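Local structure of acetyl-CoA acetyltransferase (Bacillus anthracis, 3SS6) at residues Lys25-Thr28 with Pro29-Ala33; Val118-Met121 with Ser122-Pro125; Thr68-Thr71 with Ala72-Ala76; Leu37-Ala40 with Val41-Gly44. The protein probably catalyses the reversible Claisen condensation of two acetyl-CoA molecules to acetoacetyl-CoA and free CoA. All coordinates share one frame; numbering follows the deposited sequence.

Contact 1 (Lys25-Thr28 with Pro29-Ala33); sequences KNVT and PVELA. With SO4 (sulfate ion), chain J.
A chi1 of 72° swings Thr28 OG1 in over its own main chain, facing the first turn of the helix, while Glu31 places CG beside its own N (chi1 -67°) and then runs extended; together they close a capping box at the start of helix 29-43. Thr28 is the N-cap. The main bond of its hydroxyl joins Thr28 OG1 to Glu65 OE2, from a loop, and Glu31 N is the capping donor, 3.2 Å from Thr28 OG1 in a fairly straight bond. Glu65 OE1, the other oxygen, accepts from Val30 N. In return Thr28 N donates to Glu31 OE1 at 3.0 Å, the N-H pointing almost directly at an oxygen it meets from above the carboxylate plane. Leu32 N reaches Thr28 O at 3.0 Å, which begins the regular helical bonding. Beside the polar box Val27 lays CG1 against the helix, 3.6 Å from Glu31 CB and 3.8 Å from Leu32 CB. Farther back, Asn26 ND2 donates to O2 of a sulfate, probably from the crystallisation liquor, and is also hydrogen-bonded to Glu208 OE1. One water donates to both Asn26 O, at 2.8 Å, and Glu31 OE1, at 2.9 Å.

Contact 2 (Val118-Met121 with Ser122-Pro125); sequences VEAM and SSSP
Ser124 turns back on the end of strand 112-120 and grips the carbonyl of Ala120. From its CA the side chain starts with CB lying 3.3 Å from Met121 O, and chi1 of -68° then sets OG beside the backbone N, pointing it back at Ala120, four residues earlier at the end of the strand. There Ser124 OG donates to Ala120 O over 2.9 Å, reaching the carbonyl at a tilt from its plane. The same residue's backbone supplies the turn bond: Ser124 N gives its hydrogen to Met121 O at 3.1 Å, with an N-H...O angle of 160°, coming in from above the carbonyl plane. One serine therefore holds two consecutive carbonyls, one through its hydroxyl and one through its amide.

Ser123 approaches Ala120 as well, its OG 3.4 Å from Ala120 CB, but the hydroxyl's hydrogen bond is to Val27 O in the loop before helix 29-43. Ser122 directs its hydroxyl elsewhere, to Asp253 and to Gly21 N. Met121 packs its side chain on Leu251, on Val146 of helix 145-149 and on Ile352 of helix 352-370. The turn and the residue after it reach the second subunit: Ser122 O accepts from Trp133 NE1 of that subunit, Ser124 O from its Arg132 NH2, and Pro125 packs on its Leu128. The arrangement is a type I beta turn from Met121 to Ser124, reinforced by a serine side-chain bond, which takes the chain out of the central sheet of the thiolase N-terminal domain toward a subunit interface.

Contact 3 (Thr68-Thr71 with Ala72-Ala76); sequences TART and AALAA
Ala72 opens the second half of helix 68-75 by donating its N to Thr68 O at 2.9 Å, and its CB sits 3.3 Å from that same oxygen. The small methyl faces helix 29-43, where it meets Leu37. Ala73 N follows with a bond to Ala69 O, also 2.9 Å, and its side chain turns to Val54 of strand 53-57 and to Phe78.

Leu74 carries the side-chain part of the contact. Its N is bound to Arg70 O at 3.0 Å, and the isobutyl group crosses the arginine one turn back: CD1 comes 3.6 Å from Arg70 NE, while CD2 lies over the centre of the guanidinium, 3.9 Å above its plane. Arg70 gets there by a bend at chi2 (62°), which folds its chain over toward the next turn of the helix. Ala75 N then donates to Thr71 O at 2.9 Å, and its CB packs on Val30 and Val34. Ala76 ends the segment with its O accepting from Gln38 NE2.

Arg70 NH1 is bonded to Val82 O and Asp80 O in this chain, and NE to Gly383 O of the second subunit. Thr71 OG1 bonds back to Ala66 O. The bond from Arg70 NE to Gly383 O links helix 68-75, the helix of a beta-alpha-beta unit, to that subunit, while Leu74 covers one face of the guanidinium and limits where the group can lie. As for the chemistry, the arginine's charge is probably eased by these backbone carbonyls.

Contact 4 (Leu37-Ala40 with Val41-Gly44); sequences LQEA and VKRG
Glu39 OE2 and Arg43 NE make a salt bridge 2.9 Å long, one helical turn apart near the end of helix 29-43. The N-H...O angle is 173°, OE2 uses its anti lone pair, the one away from OE1, and it lies in the guanidinium plane at the edge of the group. Carboxylate and guanidinium are nonetheless turned almost perpendicular, with 89° between their planes, so a single oxygen faces a single N-H instead of the two groups pairing side by side. Glu39 sends CG opposite its backbone N (chi1 -180°) and bends at chi2, bringing the acid over the following turn, where the extended arm of Arg43 passes: Arg43 CG is 3.5 Å from Glu39 OE2.

The other oxygen serves Lys42. Water 2 donates to Glu39 OE1 at 2.6 Å and accepts from Lys42 NZ at 2.7 Å, so the two opposite charges, not in direct contact, are bridged by the water and probably ease one another. Behind these groups the backbone bonds run regularly, Val41 N to Leu37 O at 3.1 Å and Arg43 N to Glu39 O at 3.0 Å.

Arg43 NH1 has a further partner, Asp199 O. The nearest side-chain atom of Arg43 is about 3 Å from a modelled potassium ion, an unusual neighbour for an arginine. On the buried side, Leu37, Ala40 and Val41 pack on the central sheet, against Val257 and Val114. The arrangement is an i to i+4 glutamate-arginine salt bridge at the C-terminal end of an amphipathic helix, covering the sheet of the thiolase N-terminal domain.

Overall arrangement
All four contacts belong to the thiolase N-terminal domain. In chain order contact 1 comes first, then contacts 4, 3 and 2. Contacts 1 and 4 share helix 29-43, their centres about 18 Å apart at its beginning and near its end. Helix 68-75, with contact 3, packs beside it through Val30 and Leu37, its centre about 12 Å from that of contact 1 and 14 Å from that of contact 4. In contact 2 the exit of strand 112-120 meets the start of helix 29-43, about 7 Å from contact 1 between centres. Contacts 1, 2 and 3 reach the second subunit, whose Trp133 meets both Lys25 and Ser122; contact 4 touches no other chain.

Contact 1 (Lys25-Thr28 with Pro29-Ala33)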
ATOM      1  N   LYS A  25       1.017   7.010  21.005  1.00 15.15           N
ATOM      2  CA  LYS A  25       0.605   6.759  19.627  1.00 14.43           C
ATOM      3  C   LYS A  25       1.702   7.003  18.602  1.00 15.94           C
ATOM      4  O   LYS A  25       1.903   6.192  17.698  1.00 20.29           O
ATOM      5  CB  LYS A  25      -0.590   7.658  19.282  1.00 14.65           C
ATOM      6  CG  LYS A  25      -1.159   7.457  17.890  1.00 17.75           C
ATOM      7  CD  LYS A  25      -2.279   8.478  17.691  1.00 25.72           C
ATOM      8  CE  LYS A  25      -3.351   7.989  16.749  1.00 33.73           C
ATOM      9  NZ  LYS A  25      -4.457   8.988  16.659  1.00 36.41           N
ATOM     10  N   ASN A  26       2.382   8.137  18.748  1.00 17.83           N
ATOM     11  CA  ASN A  26       3.340   8.610  17.756  1.00 23.64           C
ATOM     12  C   ASN A  26       4.773   8.466  18.215  1.00 26.10           C
ATOM     13  O   ASN A  26       5.621   9.295  17.873  1.00 31.89           O
ATOM     14  CB  ASN A  26       3.084  10.087  17.470  1.00 27.43           C
ATOM     15  CG  ASN A  26       1.724  10.325  16.869  1.00 29.21           C
ATOM     16  OD1 ASN A  26       1.287   9.571  16.006  1.00 28.78           O
ATOM     17  ND2 ASN A  26       1.041  11.365  17.333  1.00 32.14           N
ATOM     18  N   VAL A  27       5.044   7.436  19.006  1.00 14.61           N
ATOM     19  CA  VAL A  27       6.400   7.213  19.487  1.00 12.40           C
ATOM     20  C   VAL A  27       6.898   5.881  18.936  1.00 13.43           C
ATOM     21  O   VAL A  27       6.163   4.886  18.991  1.00 14.75           O
ATOM     22  CB  VAL A  27       6.439   7.207  21.023  1.00 15.07           C
ATOM     23  CG1 VAL A  27       7.841   6.957  21.537  1.00 17.24           C
ATOM     24  CG2 VAL A  27       5.911   8.549  21.564  1.00 17.80           C
ATOM     25  N   THR A  28       8.131   5.858  18.418  1.00 13.30           N
ATOM     26  CA  THR A  28       8.715   4.613  17.915  1.00 12.60           C
ATOM     27  C   THR A  28       9.366   3.822  19.053  1.00 12.87           C
ATOM     28  O   THR A  28       9.564   4.353  20.152  1.00 12.30           O
ATOM     29  CB  THR A  28       9.798   4.851  16.833  1.00 13.72           C
ATOM     30  OG1 THR A  28      10.986   5.382  17.437  1.00 14.48           O
ATOM     31  CG2 THR A  28       9.295   5.794  15.745  1.00 16.91           C
ATOM     32  N   PRO A  29       9.703   2.547  18.796  1.00 11.25           N
ATOM     33  CA  PRO A  29      10.317   1.784  19.891  1.00 11.44           C
ATOM     34  C   PRO A  29      11.632   2.391  20.372  1.00 11.97           C
ATOM     35  O   PRO A  29      11.879   2.411  21.580  1.00 11.82           O
ATOM     36  CB  PRO A  29      10.545   0.393  19.268  1.00 11.27           C
ATOM     37  CG  PRO A  29       9.475   0.270  18.214  1.00 12.73           C
ATOM     38  CD  PRO A  29       9.386   1.694  17.633  1.00 12.44           C
ATOM     39  N   VAL A  30      12.477   2.856  19.460  1.00 11.45           N
ATOM     40  CA  VAL A  30      13.726   3.495  19.884  1.00 10.88           C
ATOM     41  C   VAL A  30      13.441   4.737  20.724  1.00 12.99           C
ATOM     42  O   VAL A  30      14.043   4.926  21.777  1.00 13.16           O
ATOM     43  CB  VAL A  30      14.639   3.837  18.684  1.00 12.21           C
ATOM     44  CG1 VAL A  30      15.758   4.809  19.099  1.00 13.26           C
ATOM     45  CG2 VAL A  30      15.228   2.548  18.096  1.00 13.67           C
ATOM     46  N   GLU A  31      12.483   5.551  20.289  1.00 13.79           N
ATOM     47  CA  GLU A  31      12.152   6.767  21.030  1.00 12.60           C
ATOM     48  C   GLU A  31      11.657   6.461  22.434  1.00 14.30           C
ATOM     49  O   GLU A  31      11.929   7.208  23.377  1.00 14.52           O
ATOM     50  CB  GLU A  31      11.118   7.586  20.264  1.00 15.88           C
ATOM     51  CG  GLU A  31      11.684   8.146  18.973  1.00 15.54           C
ATOM     52  CD  GLU A  31      10.632   8.790  18.101  1.00 21.29           C
ATOM     53  OE1 GLU A  31       9.435   8.515  18.303  1.00 15.90           O
ATOM     54  OE2 GLU A  31      11.007   9.563  17.196  1.00 25.22           O
ATOM     55  N   LEU A  32      10.954   5.342  22.564  1.00 11.28           N
ATOM     56  CA  LEU A  32      10.326   4.972  23.830  1.00 11.81           C
ATOM     57  C   LEU A  32      11.368   4.369  24.774  1.00 11.33           C
ATOM     58  O   LEU A  32      11.283   4.514  25.989  1.00 12.69           O
ATOM     59  CB  LEU A  32       9.183   3.988  23.565  1.00 13.50           C
ATOM     60  CG  LEU A  32       8.359   3.492  24.761  1.00 14.01           C
ATOM     61  CD1 LEU A  32       7.936   4.671  25.650  1.00 17.08           C
ATOM     62  CD2 LEU A  32       7.129   2.723  24.245  1.00 11.43           C
ATOM     63  N   ALA A  33      12.372   3.712  24.195  1.00 12.33           N
ATOM     64  CA  ALA A  33      13.443   3.110  25.003  1.00 12.43           C
ATOM     65  C   ALA A  33      14.417   4.147  25.522  1.00 14.21           C
ATOM     66  O   ALA A  33      14.883   4.042  26.651  1.00 12.30           O
ATOM     67  CB  ALA A  33      14.196   2.047  24.204  1.00 14.78           C
TER
HETATM   68  S   SO4 J 394      -2.336  12.295  15.203  0.50106.95           S
HETATM   69  O1  SO4 J 394      -1.681  13.299  14.371  0.50107.02           O
HETATM   70  O2  SO4 J 394      -1.676  12.232  16.505  0.50106.42           O
HETATM   71  O3  SO4 J 394      -3.738  12.662  15.380  0.50108.01           O
HETATM   72  O4  SO4 J 394      -2.259  10.990  14.548  0.50106.88           O
HETATM   73  O   HOH W   1       7.760   9.295  16.066  1.00 26.96           O

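Contact 2 (Val118-Met121 with Ser122-Pro125)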
ATOM      1  N   VAL A 118      10.965  -3.435  25.031  1.00 11.65           N
ATOM      2  CA  VAL A 118      10.170  -2.321  24.537  1.00 11.56           C
ATOM      3  C   VAL A 118       9.151  -2.839  23.530  1.00 12.46           C
ATOM      4  O   VAL A 118       9.393  -3.829  22.824  1.00 11.75           O
ATOM      5  CB  VAL A 118      11.065  -1.230  23.888  1.00 10.89           C
ATOM      6  CG1 VAL A 118      11.867  -1.820  22.721  1.00 12.75           C
ATOM      7  CG2 VAL A 118      10.213  -0.028  23.393  1.00 11.65           C
ATOM      8  N   GLU A 119       7.997  -2.184  23.482  1.00 11.18           N
ATOM      9  CA  GLU A 119       7.055  -2.404  22.391  1.00 10.59           C
ATOM     10  C   GLU A 119       6.300  -1.124  22.175  1.00 11.89           C
ATOM     11  O   GLU A 119       5.795  -0.516  23.133  1.00 13.03           O
ATOM     12  CB  GLU A 119       6.057  -3.533  22.697  1.00 10.29           C
ATOM     13  CG  GLU A 119       5.491  -4.201  21.411  1.00 10.49           C
ATOM     14  CD  GLU A 119       6.551  -5.085  20.734  1.00 11.75           C
ATOM     15  OE1 GLU A 119       7.124  -5.963  21.413  1.00 12.41           O
ATOM     16  OE2 GLU A 119       6.839  -4.881  19.539  1.00 12.27           O
ATOM     17  N   ALA A 120       6.238  -0.710  20.916  1.00 11.46           N
ATOM     18  CA  ALA A 120       5.447   0.443  20.510  1.00 10.92           C
ATOM     19  C   ALA A 120       4.413  -0.111  19.543  1.00 10.74           C
ATOM     20  O   ALA A 120       4.609  -0.111  18.321  1.00 12.49           O
ATOM     21  CB  ALA A 120       6.326   1.490  19.838  1.00 13.58           C
ATOM     22  N   MET A 121       3.323  -0.631  20.092  1.00 10.56           N
ATOM     23  CA  MET A 121       2.340  -1.309  19.254  1.00 12.60           C
ATOM     24  C   MET A 121       1.564  -0.285  18.425  1.00 14.00           C
ATOM     25  O   MET A 121       1.291  -0.530  17.257  1.00 14.13           O
ATOM     26  CB  MET A 121       1.426  -2.200  20.103  1.00 12.82           C
ATOM     27  CG  MET A 121       2.238  -3.261  20.850  1.00 11.60           C
ATOM     28  SD  MET A 121       1.307  -4.441  21.860  1.00 14.22           S
ATOM     29  CE  MET A 121       0.697  -5.571  20.589  1.00 15.11           C
ATOM     30  N   SER A 122       1.249   0.866  19.023  1.00 11.44           N
ATOM     31  CA  SER A 122       0.460   1.899  18.356  1.00 12.51           C
ATOM     32  C   SER A 122       1.097   2.401  17.063  1.00 13.60           C
ATOM     33  O   SER A 122       0.391   2.780  16.128  1.00 15.91           O
ATOM     34  CB  SER A 122       0.225   3.098  19.277  1.00 13.33           C
ATOM     35  OG  SER A 122      -0.502   2.754  20.450  1.00 13.32           O
ATOM     36  N   SER A 123       2.426   2.449  17.020  1.00 13.86           N
ATOM     37  CA  SER A 123       3.130   3.000  15.849  1.00 12.98           C
ATOM     38  C   SER A 123       3.614   1.914  14.887  1.00 13.31           C
ATOM     39  O   SER A 123       4.327   2.192  13.903  1.00 15.30           O
ATOM     40  CB  SER A 123       4.307   3.874  16.309  1.00 15.29           C
ATOM     41  OG  SER A 123       5.219   3.104  17.085  1.00 14.00           O
ATOM     42  N   SER A 124       3.233   0.669  15.152  1.00 12.31           N
ATOM     43  CA  SER A 124       3.676  -0.438  14.306  1.00 11.70           C
ATOM     44  C   SER A 124       3.076  -0.334  12.905  1.00 13.24           C
ATOM     45  O   SER A 124       1.926   0.084  12.748  1.00 14.07           O
ATOM     46  CB  SER A 124       3.321  -1.782  14.951  1.00 14.83           C
ATOM     47  OG  SER A 124       4.102  -1.976  16.120  1.00 16.23           O
ATOM     48  N   PRO A 125       3.861  -0.709  11.881  1.00 14.04           N
ATOM     49  CA  PRO A 125       3.449  -0.515  10.486  1.00 11.58           C
ATOM     50  C   PRO A 125       2.484  -1.565   9.954  1.00 13.30           C
ATOM     51  O   PRO A 125       2.144  -2.540  10.650  1.00 14.28           O
ATOM     52  CB  PRO A 125       4.776  -0.609   9.726  1.00 14.27           C
ATOM     53  CG  PRO A 125       5.562  -1.595  10.513  1.00 16.73           C
ATOM     54  CD  PRO A 125       5.217  -1.281  11.974  1.00 14.58           C
TER

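Contact 3 (Thr68-Thr71 with Ala72-Ala76)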
ATOM      1  N   THR A  68      17.202  -2.682  17.405  1.00 11.79           N
ATOM      2  CA  THR A  68      16.655  -1.700  18.286  1.00 11.97           C
ATOM      3  C   THR A  68      17.550  -1.311  19.438  1.00 12.91           C
ATOM      4  O   THR A  68      17.625  -0.184  19.786  1.00 11.28           O
ATOM      5  CB  THR A  68      15.348  -2.229  18.939  1.00 10.97           C
ATOM      6  OG1 THR A  68      14.562  -2.896  17.985  1.00 13.18           O
ATOM      7  CG2 THR A  68      14.546  -1.118  19.623  1.00 13.45           C
ATOM      8  N   ALA A  69      18.224  -2.299  19.991  1.00 11.24           N
ATOM      9  CA  ALA A  69      19.100  -2.074  21.145  1.00 12.01           C
ATOM     10  C   ALA A  69      20.284  -1.150  20.829  1.00 13.12           C
ATOM     11  O   ALA A  69      20.541  -0.181  21.547  1.00 12.15           O
ATOM     12  CB  ALA A  69      19.600  -3.413  21.676  1.00 12.23           C
ATOM     13  N   ARG A  70      21.006  -1.449  19.753  1.00 12.13           N
ATOM     14  CA  ARG A  70      22.154  -0.631  19.380  1.00 11.57           C
ATOM     15  C   ARG A  70      21.681   0.753  18.981  1.00 11.16           C
ATOM     16  O   ARG A  70      22.304   1.760  19.336  1.00 12.18           O
ATOM     17  CB  ARG A  70      22.930  -1.280  18.228  1.00 12.64           C
ATOM     18  CG  ARG A  70      23.958  -0.360  17.568  1.00 12.93           C
ATOM     19  CD  ARG A  70      25.067   0.090  18.524  1.00 14.32           C
ATOM     20  NE  ARG A  70      26.158   0.689  17.746  1.00 14.12           N
ATOM     21  CZ  ARG A  70      27.315   1.104  18.254  1.00 16.33           C
ATOM     22  NH1 ARG A  70      27.558   0.979  19.553  1.00 17.35           N
ATOM     23  NH2 ARG A  70      28.241   1.631  17.452  1.00 17.92           N
ATOM     24  N   THR A  71      20.580   0.804  18.234  1.00 11.26           N
ATOM     25  CA  THR A  71      20.070   2.083  17.776  1.00 13.10           C
ATOM     26  C   THR A  71      19.649   2.942  18.974  1.00 14.52           C
ATOM     27  O   THR A  71      19.950   4.126  19.019  1.00 13.83           O
ATOM     28  CB  THR A  71      18.923   1.910  16.772  1.00 12.45           C
ATOM     29  OG1 THR A  71      19.385   1.148  15.646  1.00 14.60           O
ATOM     30  CG2 THR A  71      18.438   3.266  16.276  1.00 12.83           C
ATOM     31  N   ALA A  72      18.976   2.344  19.951  1.00 13.33           N
ATOM     32  CA  ALA A  72      18.539   3.111  21.120  1.00 12.63           C
ATOM     33  C   ALA A  72      19.735   3.551  21.968  1.00 14.16           C
ATOM     34  O   ALA A  72      19.739   4.652  22.533  1.00 14.40           O
ATOM     35  CB  ALA A  72      17.547   2.300  21.956  1.00 11.13           C
ATOM     36  N   ALA A  73      20.756   2.701  22.060  1.00 12.83           N
ATOM     37  CA  ALA A  73      21.958   3.078  22.806  1.00 13.61           C
ATOM     38  C   ALA A  73      22.578   4.346  22.205  1.00 15.00           C
ATOM     39  O   ALA A  73      22.929   5.299  22.924  1.00 14.29           O
ATOM     40  CB  ALA A  73      22.976   1.929  22.801  1.00 13.28           C
ATOM     41  N   LEU A  74      22.715   4.353  20.882  1.00 14.57           N
ATOM     42  CA  LEU A  74      23.288   5.511  20.201  1.00 16.91           C
ATOM     43  C   LEU A  74      22.367   6.722  20.302  1.00 17.00           C
ATOM     44  O   LEU A  74      22.833   7.837  20.523  1.00 14.76           O
ATOM     45  CB  LEU A  74      23.553   5.197  18.730  1.00 15.14           C
ATOM     46  CG  LEU A  74      24.664   4.198  18.419  1.00 15.72           C
ATOM     47  CD1 LEU A  74      24.610   3.829  16.938  1.00 14.92           C
ATOM     48  CD2 LEU A  74      26.032   4.755  18.797  1.00 17.66           C
ATOM     49  N   ALA A  75      21.067   6.507  20.132  1.00 14.21           N
ATOM     50  CA  ALA A  75      20.120   7.619  20.205  1.00 15.20           C
ATOM     51  C   ALA A  75      20.061   8.231  21.611  1.00 16.17           C
ATOM     52  O   ALA A  75      19.750   9.422  21.774  1.00 16.93           O
ATOM     53  CB  ALA A  75      18.736   7.191  19.743  1.00 13.68           C
ATOM     54  N   ALA A  76      20.373   7.420  22.620  1.00 13.65           N
ATOM     55  CA  ALA A  76      20.419   7.875  24.007  1.00 15.40           C
ATOM     56  C   ALA A  76      21.684   8.667  24.316  1.00 15.61           C
ATOM     57  O   ALA A  76      21.839   9.195  25.420  1.00 18.14           O
ATOM     58  CB  ALA A  76      20.305   6.687  24.956  1.00 15.88           C
TER

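Contact 4 (Leu37-Ala40 with Val41-Gly44)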
ATOM      1  N   LEU A  37      16.360   4.062  29.133  1.00 13.39           N
ATOM      2  CA  LEU A  37      17.776   3.712  29.157  1.00 13.06           C
ATOM      3  C   LEU A  37      18.569   4.777  29.906  1.00 14.85           C
ATOM      4  O   LEU A  37      19.412   4.468  30.749  1.00 14.76           O
ATOM      5  CB  LEU A  37      18.327   3.625  27.737  1.00 13.36           C
ATOM      6  CG  LEU A  37      17.876   2.412  26.933  1.00 14.42           C
ATOM      7  CD1 LEU A  37      18.336   2.555  25.486  1.00 17.20           C
ATOM      8  CD2 LEU A  37      18.412   1.114  27.547  1.00 14.35           C
ATOM      9  N   GLN A  38      18.308   6.038  29.577  1.00 13.79           N
ATOM     10  CA  GLN A  38      19.039   7.141  30.206  1.00 13.85           C
ATOM     11  C   GLN A  38      18.859   7.194  31.720  1.00 13.90           C
ATOM     12  O   GLN A  38      19.839   7.329  32.465  1.00 16.03           O
ATOM     13  CB  GLN A  38      18.646   8.476  29.568  1.00 15.68           C
ATOM     14  CG  GLN A  38      19.116   8.587  28.121  1.00 16.53           C
ATOM     15  CD  GLN A  38      18.538   9.796  27.401  1.00 20.01           C
ATOM     16  OE1 GLN A  38      17.434  10.241  27.707  1.00 19.82           O
ATOM     17  NE2 GLN A  38      19.284  10.328  26.438  1.00 19.61           N
ATOM     18  N   GLU A  39      17.616   7.067  32.174  1.00 13.59           N
ATOM     19  CA  GLU A  39      17.342   7.140  33.608  1.00 14.73           C
ATOM     20  C   GLU A  39      17.891   5.911  34.320  1.00 14.88           C
ATOM     21  O   GLU A  39      18.407   6.015  35.429  1.00 15.65           O
ATOM     22  CB  GLU A  39      15.841   7.308  33.871  1.00 15.45           C
ATOM     23  CG  GLU A  39      15.478   7.403  35.363  1.00 19.75           C
ATOM     24  CD  GLU A  39      16.045   8.643  36.061  1.00 21.88           C
ATOM     25  OE1 GLU A  39      16.401   9.635  35.385  1.00 22.67           O
ATOM     26  OE2 GLU A  39      16.119   8.618  37.310  1.00 23.93           O
ATOM     27  N   ALA A  40      17.794   4.744  33.682  1.00 14.13           N
ATOM     28  CA  ALA A  40      18.330   3.538  34.302  1.00 14.05           C
ATOM     29  C   ALA A  40      19.810   3.691  34.610  1.00 15.17           C
ATOM     30  O   ALA A  40      20.266   3.371  35.714  1.00 16.36           O
ATOM     31  CB  ALA A  40      18.097   2.310  33.413  1.00 12.31           C
ATOM     32  N   VAL A  41      20.567   4.158  33.621  1.00 14.03           N
ATOM     33  CA  VAL A  41      22.002   4.294  33.802  1.00 15.68           C
ATOM     34  C   VAL A  41      22.297   5.326  34.902  1.00 18.38           C
ATOM     35  O   VAL A  41      23.177   5.120  35.746  1.00 18.12           O
ATOM     36  CB  VAL A  41      22.689   4.630  32.457  1.00 16.02           C
ATOM     37  CG1 VAL A  41      24.124   5.092  32.670  1.00 19.91           C
ATOM     38  CG2 VAL A  41      22.635   3.420  31.522  1.00 14.77           C
ATOM     39  N   LYS A  42      21.535   6.414  34.911  1.00 18.04           N
ATOM     40  CA  LYS A  42      21.697   7.452  35.935  1.00 20.72           C
ATOM     41  C   LYS A  42      21.512   6.904  37.339  1.00 21.95           C
ATOM     42  O   LYS A  42      22.209   7.311  38.265  1.00 22.25           O
ATOM     43  CB  LYS A  42      20.721   8.606  35.707  1.00 22.56           C
ATOM     44  CG  LYS A  42      21.121   9.537  34.575  1.00 29.77           C
ATOM     45  CD  LYS A  42      20.024  10.551  34.268  1.00 35.81           C
ATOM     46  CE  LYS A  42      20.328  11.310  32.983  1.00 38.70           C
ATOM     47  NZ  LYS A  42      19.171  12.134  32.539  1.00 42.20           N
ATOM     48  N   ARG A  43      20.572   5.981  37.500  1.00 16.30           N
ATOM     49  CA  ARG A  43      20.320   5.385  38.802  1.00 19.71           C
ATOM     50  C   ARG A  43      21.206   4.200  39.136  1.00 21.26           C
ATOM     51  O   ARG A  43      21.333   3.828  40.304  1.00 22.69           O
ATOM     52  CB  ARG A  43      18.889   4.893  38.881  1.00 18.04           C
ATOM     53  CG  ARG A  43      17.862   5.954  38.682  1.00 20.14           C
ATOM     54  CD  ARG A  43      16.518   5.326  38.914  1.00 19.97           C
ATOM     55  NE  ARG A  43      15.425   6.265  38.761  1.00 20.64           N
ATOM     56  CZ  ARG A  43      14.210   6.056  39.256  1.00 23.37           C
ATOM     57  NH1 ARG A  43      13.954   4.939  39.934  1.00 22.11           N
ATOM     58  NH2 ARG A  43      13.265   6.963  39.079  1.00 25.46           N
ATOM     59  N   GLY A  44      21.803   3.604  38.110  1.00 18.90           N
ATOM     60  CA  GLY A  44      22.420   2.296  38.233  1.00 17.66           C
ATOM     61  C   GLY A  44      23.847   2.274  38.741  1.00 19.21           C
ATOM     62  O   GLY A  44      24.424   1.207  38.887  1.00 18.42           O
TER
HETATM   63  O   HOH W   2      16.949  10.749  33.097  1.00 27.08           O